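Long-range contacts in putative tagatose-6-phosphate ketose/aldose isomerase (Escherichia coli, PDB 3C3J), which is of unproven function but is built from two alpha/beta SIS domains in one chain and pairs with a second copy of itself: residues G234-A239 against Y258-G263; I227-S232 against L277-V282; G267-V272 against D302-R307; D69-W74 against I334-A339. One frame throughout, in Å; residues are numbered along the deposited sequence.

Interaction 1: residues G234-A239 against Y258-G263; sequences GLQGAA and YDSPTG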
loop_
_atom_site.group_PDB
_atom_site.type_symbol
_atom_site.label_atom_id
_atom_site.label_comp_id
_atom_site.label_asym_id
_atom_site.label_seq_id
_atom_site.Cartn_x
_atom_site.Cartn_y
_atom_site.Cartn_z
ATOM N N GLY A 234 10.208 -3.620 2.881
ATOM C CA GLY A 234 10.398 -2.785 1.707
ATOM C C GLY A 234 10.453 -3.520 0.366
ATOM O O GLY A 234 10.204 -2.921 -0.669
ATOM N N LEU A 235 10.763 -4.817 0.374
ATOM C CA LEU A 235 10.714 -5.589 -0.864
ATOM C C LEU A 235 9.309 -5.751 -1.405
ATOM O O LEU A 235 9.138 -6.107 -2.570
ATOM C CB LEU A 235 11.360 -6.955 -0.710
ATOM C CG LEU A 235 12.863 -6.973 -0.462
ATOM C CD1 LEU A 235 13.319 -8.415 -0.180
ATOM C CD2 LEU A 235 13.651 -6.339 -1.633
ATOM N N GLN A 236 8.295 -5.496 -0.578
ATOM C CA GLN A 236 6.943 -5.421 -1.088
ATOM C C GLN A 236 6.836 -4.301 -2.152
ATOM O O GLN A 236 6.126 -4.449 -3.164
ATOM C CB GLN A 236 5.887 -5.260 0.019
ATOM C CG GLN A 236 4.494 -5.341 -0.593
ATOM C CD GLN A 236 3.332 -5.246 0.360
ATOM O OE1 GLN A 236 3.479 -5.150 1.612
ATOM N NE2 GLN A 236 2.133 -5.249 -0.234
ATOM N N GLY A 237 7.538 -3.186 -1.936
ATOM C CA GLY A 237 7.593 -2.127 -2.946
ATOM C C GLY A 237 8.220 -2.581 -4.261
ATOM O O GLY A 237 7.787 -2.172 -5.335
ATOM N N ALA A 238 9.258 -3.416 -4.181
ATOM C CA ALA A 238 9.858 -4.035 -5.365
ATOM C C ALA A 238 8.862 -4.964 -6.064
ATOM O O ALA A 238 8.748 -4.963 -7.320
ATOM C CB ALA A 238 11.139 -4.794 -4.979
ATOM N N ALA A 239 8.133 -5.738 -5.263
ATOM C CA ALA A 239 7.045 -6.583 -5.792
ATOM C C ALA A 239 5.978 -5.763 -6.495
ATOM O O ALA A 239 5.509 -6.153 -7.557
ATOM C CB ALA A 239 6.441 -7.462 -4.693
ATOM N N TYR A 258 0.559 -7.942 -6.028
ATOM C CA TYR A 258 1.713 -7.919 -5.117
ATOM C C TYR A 258 1.247 -8.049 -3.679
ATOM O O TYR A 258 0.116 -7.686 -3.344
ATOM C CB TYR A 258 2.494 -6.607 -5.257
ATOM C CG TYR A 258 1.643 -5.399 -4.978
ATOM C CD1 TYR A 258 1.622 -4.800 -3.711
ATOM C CD2 TYR A 258 0.824 -4.867 -5.966
ATOM C CE1 TYR A 258 0.806 -3.694 -3.452
ATOM C CE2 TYR A 258 -0.010 -3.762 -5.703
ATOM C CZ TYR A 258 -0.001 -3.181 -4.449
ATOM O OH TYR A 258 -0.812 -2.082 -4.187
ATOM N N ASP A 259 2.147 -8.478 -2.822
ATOM C CA ASP A 259 1.903 -8.512 -1.380
ATOM C C ASP A 259 3.184 -8.860 -0.663
ATOM O O ASP A 259 4.223 -9.059 -1.291
ATOM C CB ASP A 259 0.823 -9.539 -1.011
ATOM C CG ASP A 259 -0.095 -9.073 0.143
ATOM O OD1 ASP A 259 0.361 -8.494 1.162
ATOM O OD2 ASP A 259 -1.307 -9.341 0.041
ATOM N N SER A 260 3.111 -8.910 0.659
ATOM C CA SER A 260 4.181 -9.483 1.450
ATOM C C SER A 260 3.846 -10.962 1.653
ATOM O O SER A 260 2.687 -11.338 1.600
ATOM C CB SER A 260 4.304 -8.804 2.800
ATOM O OG SER A 260 3.161 -9.047 3.564
ATOM N N PRO A 261 4.867 -11.809 1.817
ATOM C CA PRO A 261 4.612 -13.217 2.129
ATOM C C PRO A 261 3.647 -13.453 3.302
ATOM O O PRO A 261 2.728 -14.268 3.165
ATOM C CB PRO A 261 6.021 -13.764 2.416
ATOM C CG PRO A 261 6.895 -12.939 1.543
ATOM C CD PRO A 261 6.292 -11.547 1.579
ATOM N N THR A 262 3.830 -12.739 4.416
ATOM C CA THR A 262 2.964 -12.939 5.581
ATOM C C THR A 262 1.561 -12.324 5.365
ATOM O O THR A 262 0.562 -12.924 5.741
ATOM C CB THR A 262 3.605 -12.404 6.862
ATOM O OG1 THR A 262 3.936 -11.034 6.660
ATOM C CG2 THR A 262 4.898 -13.191 7.186
ATOM N N GLY A 263 1.499 -11.167 4.709
ATOM C CA GLY A 263 0.242 -10.531 4.329
ATOM C C GLY A 263 -0.598 -11.418 3.417
ATOM O O GLY A 263 -1.830 -11.463 3.539
HETATM O O HOH W 1 -0.366 -5.775 -0.464
#
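Y258 meets both Q236 and A239 near the start of helix 235-249. Its CB packs on the A239 backbone, 3.8 Å from A239 C, and also lies against the A239 methyl group. The Q236 amide comes in at the edge of the Y258 ring: Q236 NE2 lies 3.5 Å from Y258 CD1, close to the ring plane. The two side chains cross at about a right angle. Y258 also packs on Y258 of the second subunit.

At D259 the backbone is what Q236 touches. Q236 CG stands anti to its own backbone N (chi1 -174°), and the extended chain runs over the D259 carbonyl. Q236 NE2 ends 3.5 Å from D259 CA. D259 OD1 takes the N-H of S260 at 2.8 Å, through the anti lone pair. Next, S260 N lies 3.7 Å from Q236 CD. S260 is also the N-cap of the short, weakly bonded helix 261-264: S260 OG accepts from G263 N at 2.9 Å.

The contact belongs to the beta-alpha-beta unit 226-231, 235-249, 255-259. It sets the start of the helix beside the end of strand 255-259. No direct hydrogen bond joins the two segments. One water links Q236 NE2 and Y258 O, weakly at both ends. The contact across the segments is thus mainly van der Waals, while D259 OD1 and S260 OG bond within their own segment.

Interaction 2: residues I227-S232 against L277-V282; sequences IVYLGS and LVVVFV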
loop_
_atom_site.group_PDB
_atom_site.type_symbol
_atom_site.label_atom_id
_atom_site.label_comp_id
_atom_site.label_asym_id
_atom_site.label_seq_id
_atom_site.Cartn_x
_atom_site.Cartn_y
_atom_site.Cartn_z
ATOM N N ILE A 227 -0.045 -13.136 -12.357
ATOM C CA ILE A 227 1.252 -13.145 -11.732
ATOM C C ILE A 227 1.173 -12.428 -10.394
ATOM O O ILE A 227 0.514 -11.394 -10.274
ATOM C CB ILE A 227 2.358 -12.539 -12.642
ATOM C CG1 ILE A 227 3.721 -12.644 -11.957
ATOM C CG2 ILE A 227 2.058 -11.115 -13.034
ATOM C CD1 ILE A 227 4.890 -12.465 -12.902
ATOM N N VAL A 228 1.815 -13.014 -9.390
ATOM C CA VAL A 228 1.891 -12.426 -8.074
ATOM C C VAL A 228 3.348 -12.340 -7.671
ATOM O O VAL A 228 4.062 -13.359 -7.675
ATOM C CB VAL A 228 1.166 -13.239 -6.978
ATOM C CG1 VAL A 228 1.165 -12.393 -5.631
ATOM C CG2 VAL A 228 -0.219 -13.623 -7.421
ATOM N N TYR A 229 3.777 -11.130 -7.311
ATOM C CA TYR A 229 5.097 -10.941 -6.701
ATOM C C TYR A 229 4.967 -10.720 -5.211
ATOM O O TYR A 229 4.122 -9.921 -4.776
ATOM C CB TYR A 229 5.820 -9.738 -7.329
ATOM C CG TYR A 229 6.314 -9.948 -8.746
ATOM C CD1 TYR A 229 7.566 -10.517 -8.994
ATOM C CD2 TYR A 229 5.575 -9.497 -9.830
ATOM C CE1 TYR A 229 8.050 -10.672 -10.295
ATOM C CE2 TYR A 229 6.035 -9.640 -11.124
ATOM C CZ TYR A 229 7.281 -10.229 -11.354
ATOM O OH TYR A 229 7.742 -10.359 -12.638
ATOM N N LEU A 230 5.829 -11.379 -4.437
ATOM C CA LEU A 230 5.824 -11.299 -2.963
ATOM C C LEU A 230 7.188 -10.896 -2.425
ATOM O O LEU A 230 8.229 -11.394 -2.877
ATOM C CB LEU A 230 5.402 -12.639 -2.335
ATOM C CG LEU A 230 4.071 -13.272 -2.759
ATOM C CD1 LEU A 230 3.854 -14.676 -2.162
ATOM C CD2 LEU A 230 2.909 -12.345 -2.388
ATOM N N GLY A 231 7.190 -9.952 -1.487
ATOM C CA GLY A 231 8.418 -9.520 -0.816
ATOM C C GLY A 231 8.090 -8.924 0.541
ATOM O O GLY A 231 7.081 -8.241 0.683
ATOM N N SER A 232 8.939 -9.176 1.530
ATOM C CA SER A 232 8.702 -8.695 2.889
ATOM C C SER A 232 9.223 -7.283 3.080
ATOM O O SER A 232 10.202 -6.866 2.444
ATOM C CB SER A 232 9.346 -9.621 3.944
ATOM O OG SER A 232 8.736 -10.900 3.973
ATOM N N LEU A 277 1.360 -17.653 -11.784
ATOM C CA LEU A 277 2.775 -17.652 -11.442
ATOM C C LEU A 277 2.957 -16.837 -10.173
ATOM O O LEU A 277 2.520 -15.698 -10.115
ATOM C CB LEU A 277 3.599 -16.961 -12.542
ATOM C CG LEU A 277 5.084 -16.629 -12.283
ATOM C CD1 LEU A 277 5.931 -17.862 -11.973
ATOM C CD2 LEU A 277 5.670 -15.899 -13.481
ATOM N N VAL A 278 3.651 -17.406 -9.206
ATOM C CA VAL A 278 4.014 -16.703 -7.981
ATOM C C VAL A 278 5.525 -16.581 -7.937
ATOM O O VAL A 278 6.249 -17.591 -8.046
ATOM C CB VAL A 278 3.531 -17.456 -6.719
ATOM C CG1 VAL A 278 4.008 -16.722 -5.442
ATOM C CG2 VAL A 278 1.976 -17.631 -6.735
ATOM N N VAL A 279 6.020 -15.352 -7.767
ATOM C CA VAL A 279 7.459 -15.112 -7.630
ATOM C C VAL A 279 7.753 -14.526 -6.257
ATOM O O VAL A 279 7.174 -13.515 -5.870
ATOM C CB VAL A 279 7.997 -14.186 -8.752
ATOM C CG1 VAL A 279 9.518 -13.964 -8.597
ATOM C CG2 VAL A 279 7.631 -14.738 -10.133
ATOM N N VAL A 280 8.669 -15.157 -5.534
ATOM C CA VAL A 280 9.008 -14.754 -4.177
ATOM C C VAL A 280 10.407 -14.181 -4.152
ATOM O O VAL A 280 11.381 -14.879 -4.465
ATOM C CB VAL A 280 8.888 -15.921 -3.178
ATOM C CG1 VAL A 280 9.251 -15.455 -1.753
ATOM C CG2 VAL A 280 7.471 -16.529 -3.235
ATOM N N PHE A 281 10.498 -12.913 -3.765
ATOM C CA PHE A 281 11.769 -12.236 -3.535
ATOM C C PHE A 281 12.223 -12.521 -2.079
ATOM O O PHE A 281 11.731 -11.903 -1.127
ATOM C CB PHE A 281 11.636 -10.712 -3.723
ATOM C CG PHE A 281 11.196 -10.254 -5.115
ATOM C CD1 PHE A 281 11.368 -11.041 -6.260
ATOM C CD2 PHE A 281 10.691 -8.974 -5.275
ATOM C CE1 PHE A 281 10.970 -10.582 -7.499
ATOM C CE2 PHE A 281 10.323 -8.491 -6.512
ATOM C CZ PHE A 281 10.473 -9.281 -7.635
ATOM N N VAL A 282 13.151 -13.461 -1.907
ATOM C CA VAL A 282 13.549 -13.896 -0.584
ATOM C C VAL A 282 14.509 -12.899 0.091
ATOM O O VAL A 282 15.528 -12.501 -0.483
ATOM C CB VAL A 282 14.183 -15.313 -0.652
ATOM C CG1 VAL A 282 14.637 -15.804 0.748
ATOM C CG2 VAL A 282 13.200 -16.284 -1.273
HETATM O O HOH W 2 11.323 -10.714 1.330
#
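V279 N gives its hydrogen to V228 O over 2.8 Å. The same oxygen is approached by V278 CA, 3.4 Å away, in a CA-H...O contact. Three more bonds continue the ladder. V228 N donates to L277 O, L230 N to V279 O, and F281 N to L230 O, each at 2.9 Å. One further step is made by water: it accepts from S232 N and donates to F281 O.

The two strands run parallel, in register from I227 with L277 to L230 with V280. They are the first and third strands of a five-stranded parallel sheet of order 2-1-3-4-5, the core of a three-layer alpha/beta SIS domain. Strand 226-231 lies between 255-259 and 276-281.

On one face I227 and L277 lie side by side, with I227 CD1 3.6 Å from L277 CD2. Y229 has CG anti to its carbonyl carbon (chi1 -72°), and Y229 CD1 comes within 3.7 Å of V279 CB. The same CD1 also meets F281 CZ at 3.4 Å. These two rings are oblique, with planes at 44°. Helices 235-249 and 335-356 cover this face, and F281 stacks on F342.

On the other face L230 CD1 reaches V278 CG1 at 3.9 Å. L230 also packs on L295, and V278 on L299, both of helix 288-302.

Interaction 3: residues G267-V272 against D302-R307; sequences GPKSLV and DNQAMR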
loop_
_atom_site.group_PDB
_atom_site.type_symbol
_atom_site.label_atom_id
_atom_site.label_comp_id
_atom_site.label_asym_id
_atom_site.label_seq_id
_atom_site.Cartn_x
_atom_site.Cartn_y
_atom_site.Cartn_z
ATOM N N GLY A 267 -6.078 -13.699 3.226
ATOM C CA GLY A 267 -7.100 -13.493 2.186
ATOM C C GLY A 267 -6.586 -13.548 0.757
ATOM O O GLY A 267 -7.148 -14.263 -0.080
ATOM N N PRO A 268 -5.539 -12.771 0.449
ATOM C CA PRO A 268 -5.083 -12.651 -0.943
ATOM C C PRO A 268 -4.629 -13.948 -1.628
ATOM O O PRO A 268 -4.707 -14.053 -2.846
ATOM C CB PRO A 268 -3.939 -11.647 -0.844
ATOM C CG PRO A 268 -4.216 -10.873 0.357
ATOM C CD PRO A 268 -4.786 -11.861 1.325
ATOM N N LYS A 269 -4.220 -14.930 -0.829
ATOM C CA LYS A 269 -3.799 -16.235 -1.316
ATOM C C LYS A 269 -4.880 -16.918 -2.165
ATOM O O LYS A 269 -4.592 -17.744 -3.030
ATOM C CB LYS A 269 -3.450 -17.107 -0.124
ATOM C CG LYS A 269 -2.645 -18.294 -0.469
ATOM C CD LYS A 269 -2.485 -19.186 0.762
ATOM C CE LYS A 269 -2.017 -20.560 0.338
ATOM N NZ LYS A 269 -1.998 -21.550 1.449
ATOM N N SER A 270 -6.127 -16.537 -1.928
ATOM C CA SER A 270 -7.249 -17.063 -2.687
ATOM C C SER A 270 -7.120 -16.775 -4.167
ATOM O O SER A 270 -7.708 -17.468 -4.982
ATOM C CB SER A 270 -8.566 -16.485 -2.172
ATOM O OG SER A 270 -8.539 -15.090 -2.283
ATOM N N LEU A 271 -6.342 -15.761 -4.528
ATOM C CA LEU A 271 -6.115 -15.513 -5.939
ATOM C C LEU A 271 -5.262 -16.596 -6.648
ATOM O O LEU A 271 -5.278 -16.698 -7.870
ATOM C CB LEU A 271 -5.597 -14.085 -6.145
ATOM C CG LEU A 271 -4.132 -13.810 -5.948
ATOM C CD1 LEU A 271 -3.411 -14.181 -7.221
ATOM C CD2 LEU A 271 -3.912 -12.319 -5.555
ATOM N N VAL A 272 -4.519 -17.401 -5.900
ATOM C CA VAL A 272 -3.673 -18.406 -6.526
ATOM C C VAL A 272 -4.517 -19.520 -7.179
ATOM O O VAL A 272 -5.281 -20.217 -6.517
ATOM C CB VAL A 272 -2.671 -19.020 -5.534
ATOM C CG1 VAL A 272 -1.827 -20.092 -6.215
ATOM C CG2 VAL A 272 -1.765 -17.940 -4.934
ATOM N N ASP A 302 1.210 -26.653 -1.171
ATOM C CA ASP A 302 -0.131 -26.472 -1.742
ATOM C C ASP A 302 -0.214 -26.996 -3.172
ATOM O O ASP A 302 -1.228 -27.558 -3.580
ATOM C CB ASP A 302 -0.518 -24.989 -1.799
ATOM C CG ASP A 302 -0.794 -24.387 -0.439
ATOM O OD1 ASP A 302 -0.918 -25.151 0.554
ATOM O OD2 ASP A 302 -0.893 -23.138 -0.370
ATOM N N ASN A 303 0.836 -26.753 -3.945
ATOM C CA ASN A 303 0.905 -27.202 -5.321
ATOM C C ASN A 303 -0.306 -26.751 -6.155
ATOM O O ASN A 303 -0.827 -27.509 -6.977
ATOM C CB ASN A 303 1.070 -28.733 -5.354
ATOM C CG ASN A 303 1.437 -29.248 -6.715
ATOM O OD1 ASN A 303 2.228 -28.642 -7.431
ATOM N ND2 ASN A 303 0.841 -30.357 -7.096
ATOM N N GLN A 304 -0.772 -25.527 -5.952
ATOM C CA GLN A 304 -1.937 -25.079 -6.702
ATOM C C GLN A 304 -1.632 -24.063 -7.801
ATOM O O GLN A 304 -2.358 -23.982 -8.788
ATOM C CB GLN A 304 -3.070 -24.645 -5.763
ATOM C CG GLN A 304 -3.038 -23.243 -5.236
ATOM C CD GLN A 304 -3.760 -23.112 -3.881
ATOM O OE1 GLN A 304 -4.133 -24.126 -3.263
ATOM N NE2 GLN A 304 -3.938 -21.873 -3.406
ATOM N N ALA A 305 -0.554 -23.304 -7.640
ATOM C CA ALA A 305 -0.096 -22.378 -8.674
ATOM C C ALA A 305 0.405 -23.143 -9.903
ATOM O O ALA A 305 0.867 -24.280 -9.784
ATOM C CB ALA A 305 1.014 -21.483 -8.131
HETATM N N MSE A 306 0.317 -22.519 -11.074
HETATM C CA MSE A 306 0.983 -23.042 -12.263
HETATM C C MSE A 306 2.469 -23.185 -12.021
HETATM O O MSE A 306 3.070 -24.163 -12.451
HETATM C CB MSE A 306 0.763 -22.126 -13.462
HETATM C CG MSE A 306 1.399 -22.614 -14.778
HETATM SE SE MSE A 306 0.826 -21.509 -16.324
HETATM C CE MSE A 306 -0.866 -22.442 -16.760
ATOM N N ARG A 307 3.064 -22.188 -11.354
ATOM C CA ARG A 307 4.496 -22.188 -11.049
ATOM C C ARG A 307 4.792 -21.278 -9.861
ATOM O O ARG A 307 4.206 -20.197 -9.768
ATOM C CB ARG A 307 5.311 -21.714 -12.263
ATOM C CG ARG A 307 6.793 -22.064 -12.175
ATOM C CD ARG A 307 7.532 -21.861 -13.485
ATOM N NE ARG A 307 6.955 -22.677 -14.559
ATOM C CZ ARG A 307 7.217 -22.543 -15.859
ATOM N NH1 ARG A 307 8.083 -21.630 -16.293
ATOM N NH2 ARG A 307 6.609 -23.341 -16.742
#
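K269 and D302 reach toward each other, tip to tip, and form a salt bridge. D302 OD2 accepts from K269 NZ at 2.7 Å with its syn lone pair, on the side of its other oxygen. Next to this pair V272 packs on Q304 and A305. V272 CG1 is the touching branch: it lies 3.5 Å from Q304 CG and 3.7 Å from A305 CB. Q304 NE2 comes within 3.8 Å of V272 CB.

With K269 CG anti to the backbone N (chi1 -163°) and the chain extended beyond it, the lysine spans the gap to D302. Its ammonium has a second acidic partner, E298, also in a salt bridge. Two carboxylates would be expected to favour a charged lysine.

K269 itself lies in a short 3-10 segment, 268-271. V272 N bonds to K269 O at 2.9 Å, which ties the two contact residues of this segment together. G267 O is gripped twice, by S270 N at 3.1 Å and by S270 OG at 2.7 Å. On the facing segment N303 leaves the helix with positive phi. After it Q304 points toward V272, and A305 meets V272 CG1 with its methyl group.

The contact is near the surface. It joins the loop between helix 261-264 and strand 276-281 to the turn between helix 288-302 and strand 307-312. K269 and V272 also touch F264 of helix 261-264.

Interaction 4: residues D69-W74 against I334-A339; sequences DIIAPW and IDVEQA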
loop_
_atom_site.group_PDB
_atom_site.type_symbol
_atom_site.label_atom_id
_atom_site.label_comp_id
_atom_site.label_asym_id
_atom_site.label_seq_id
_atom_site.Cartn_x
_atom_site.Cartn_y
_atom_site.Cartn_z
ATOM N N ASP A 69 8.419 3.472 -1.061
ATOM C CA ASP A 69 7.914 2.195 -0.527
ATOM C C ASP A 69 9.041 1.214 -0.231
ATOM O O ASP A 69 9.009 0.522 0.805
ATOM C CB ASP A 69 6.895 1.560 -1.457
ATOM C CG ASP A 69 5.577 2.351 -1.536
ATOM O OD1 ASP A 69 5.338 3.235 -0.698
ATOM O OD2 ASP A 69 4.779 2.090 -2.464
ATOM N N ILE A 70 10.042 1.173 -1.107
ATOM C CA ILE A 70 11.186 0.272 -0.910
ATOM C C ILE A 70 12.141 0.800 0.181
ATOM O O ILE A 70 12.562 0.020 1.053
ATOM C CB ILE A 70 11.933 0.015 -2.211
ATOM C CG1 ILE A 70 10.992 -0.639 -3.238
ATOM C CG2 ILE A 70 13.153 -0.898 -1.992
ATOM C CD1 ILE A 70 11.505 -0.626 -4.656
ATOM N N ILE A 71 12.465 2.093 0.167
ATOM C CA ILE A 71 13.594 2.593 0.951
ATOM C C ILE A 71 13.277 3.459 2.171
ATOM O O ILE A 71 14.170 3.633 2.995
ATOM C CB ILE A 71 14.648 3.333 0.071
ATOM C CG1 ILE A 71 14.143 4.693 -0.441
ATOM C CG2 ILE A 71 15.141 2.448 -1.097
ATOM C CD1 ILE A 71 15.221 5.465 -1.253
ATOM N N ALA A 72 12.067 4.051 2.280
ATOM C CA ALA A 72 11.773 4.980 3.385
ATOM C C ALA A 72 11.918 4.327 4.781
ATOM O O ALA A 72 12.558 4.896 5.677
ATOM C CB ALA A 72 10.398 5.626 3.203
ATOM N N PRO A 73 11.368 3.116 4.965
ATOM C CA PRO A 73 11.519 2.503 6.289
ATOM C C PRO A 73 12.961 2.208 6.647
ATOM O O PRO A 73 13.379 2.518 7.751
ATOM C CB PRO A 73 10.713 1.208 6.174
ATOM C CG PRO A 73 9.752 1.469 5.027
ATOM C CD PRO A 73 10.548 2.272 4.076
ATOM N N TRP A 74 13.711 1.603 5.737
ATOM C CA TRP A 74 15.144 1.402 5.960
ATOM C C TRP A 74 15.875 2.707 6.263
ATOM O O TRP A 74 16.653 2.788 7.233
ATOM C CB TRP A 74 15.802 0.685 4.782
ATOM C CG TRP A 74 17.230 0.396 5.059
ATOM C CD1 TRP A 74 17.716 -0.629 5.817
ATOM C CD2 TRP A 74 18.370 1.173 4.645
ATOM N NE1 TRP A 74 19.099 -0.551 5.887
ATOM C CE2 TRP A 74 19.522 0.541 5.179
ATOM C CE3 TRP A 74 18.527 2.343 3.883
ATOM C CZ2 TRP A 74 20.816 1.024 4.963
ATOM C CZ3 TRP A 74 19.825 2.818 3.649
ATOM C CH2 TRP A 74 20.948 2.158 4.187
ATOM N N ILE A 334 22.187 -6.131 1.793
ATOM C CA ILE A 334 21.003 -5.823 2.570
ATOM C C ILE A 334 19.790 -5.719 1.618
ATOM O O ILE A 334 19.953 -5.732 0.384
ATOM C CB ILE A 334 21.186 -4.551 3.412
ATOM C CG1 ILE A 334 21.443 -3.323 2.537
ATOM C CG2 ILE A 334 22.327 -4.728 4.458
ATOM C CD1 ILE A 334 21.529 -1.985 3.337
ATOM N N ASP A 335 18.577 -5.660 2.161
ATOM C CA ASP A 335 17.412 -5.785 1.288
ATOM C C ASP A 335 17.253 -4.631 0.307
ATOM O O ASP A 335 16.815 -4.850 -0.818
ATOM C CB ASP A 335 16.128 -6.065 2.065
ATOM C CG ASP A 335 15.962 -7.546 2.419
ATOM O OD1 ASP A 335 16.626 -8.414 1.789
ATOM O OD2 ASP A 335 15.152 -7.854 3.328
ATOM N N VAL A 336 17.632 -3.419 0.697
ATOM C CA VAL A 336 17.523 -2.305 -0.249
ATOM C C VAL A 336 18.505 -2.474 -1.430
ATOM O O VAL A 336 18.234 -1.979 -2.534
ATOM C CB VAL A 336 17.669 -0.906 0.415
ATOM C CG1 VAL A 336 16.475 -0.610 1.385
ATOM C CG2 VAL A 336 19.074 -0.732 1.115
ATOM N N GLU A 337 19.644 -3.138 -1.196
ATOM C CA GLU A 337 20.573 -3.522 -2.274
ATOM C C GLU A 337 20.011 -4.623 -3.153
ATOM O O GLU A 337 20.080 -4.521 -4.375
ATOM C CB GLU A 337 21.932 -3.923 -1.712
ATOM C CG GLU A 337 22.663 -2.727 -1.054
ATOM C CD GLU A 337 23.984 -3.129 -0.407
ATOM O OE1 GLU A 337 24.023 -4.244 0.161
ATOM O OE2 GLU A 337 24.960 -2.326 -0.447
ATOM N N GLN A 338 19.454 -5.659 -2.523
ATOM C CA GLN A 338 18.753 -6.751 -3.228
ATOM C C GLN A 338 17.628 -6.321 -4.162
ATOM O O GLN A 338 17.374 -6.988 -5.162
ATOM C CB GLN A 338 18.101 -7.705 -2.223
ATOM C CG GLN A 338 19.048 -8.638 -1.498
ATOM C CD GLN A 338 18.386 -9.978 -1.196
ATOM O OE1 GLN A 338 17.326 -10.063 -0.526
ATOM N NE2 GLN A 338 18.991 -11.023 -1.687
ATOM N N ALA A 339 16.911 -5.262 -3.791
ATOM C CA ALA A 339 15.802 -4.751 -4.584
ATOM C C ALA A 339 16.247 -4.558 -6.037
ATOM O O ALA A 339 15.518 -4.892 -6.960
ATOM C CB ALA A 339 15.273 -3.416 -4.008
#
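Two antiparallel helices meet here, one from each SIS domain: W74, I70 and I71 of helix 63-79 pack on I334, V336 and A339 at the start of helix 335-356. The short axes run at 166°, 10.1 Å apart. V336 is central. Its CG2 sits over one face of the W74 ring, 4.1 Å from the centroid of the six-membered ring and 12° off the normal, a CH-pi contact. V336 CG1 touches W74 CB at 3.7 Å. W74 CG, anti to the backbone N (chi1 -176°), also lies close to V336 CG1. I334 CD1 meets the indole at W74 CZ2, 3.5 Å away, and the two side chains cross at about a right angle.

The contact is a buried, apolar seam between the two halves of the chain. From helix 174-187, M180 touches I70 and I71, and L184 touches I71 and W74. Helix 63-79 is kinked at P73 and W74, whose N atoms lack a bond to the preceding turn.

I334 is at the N-cap position; its own N donates to E337 OE1 at 3.1 Å, and E337 also holds R331 in a salt bridge. About one turn after V336, the methyl group of A339 packs on I70 CG2 at 3.9 Å.

From the N terminus, interaction 4 opens first, at 69-74 in the first SIS domain. It closes last, at 334-339, so its long loop encloses the other three. Interaction 2 opens next on strand 226-231 and closes on strand 276-281. Interaction 1 is nested within that loop. Interaction 3 opens inside the loop of interaction 2 and closes after it, so these two cross; interactions 1 and 3 follow in series. Interaction 1 sets a helix against the end of an edge strand, interaction 2 joins two neighbouring strands, and interaction 3 joins two connections near the surface. D259 pairs with strand 226-231, and R307 with V278. I70 links interaction 4 to the backbone of 234-238.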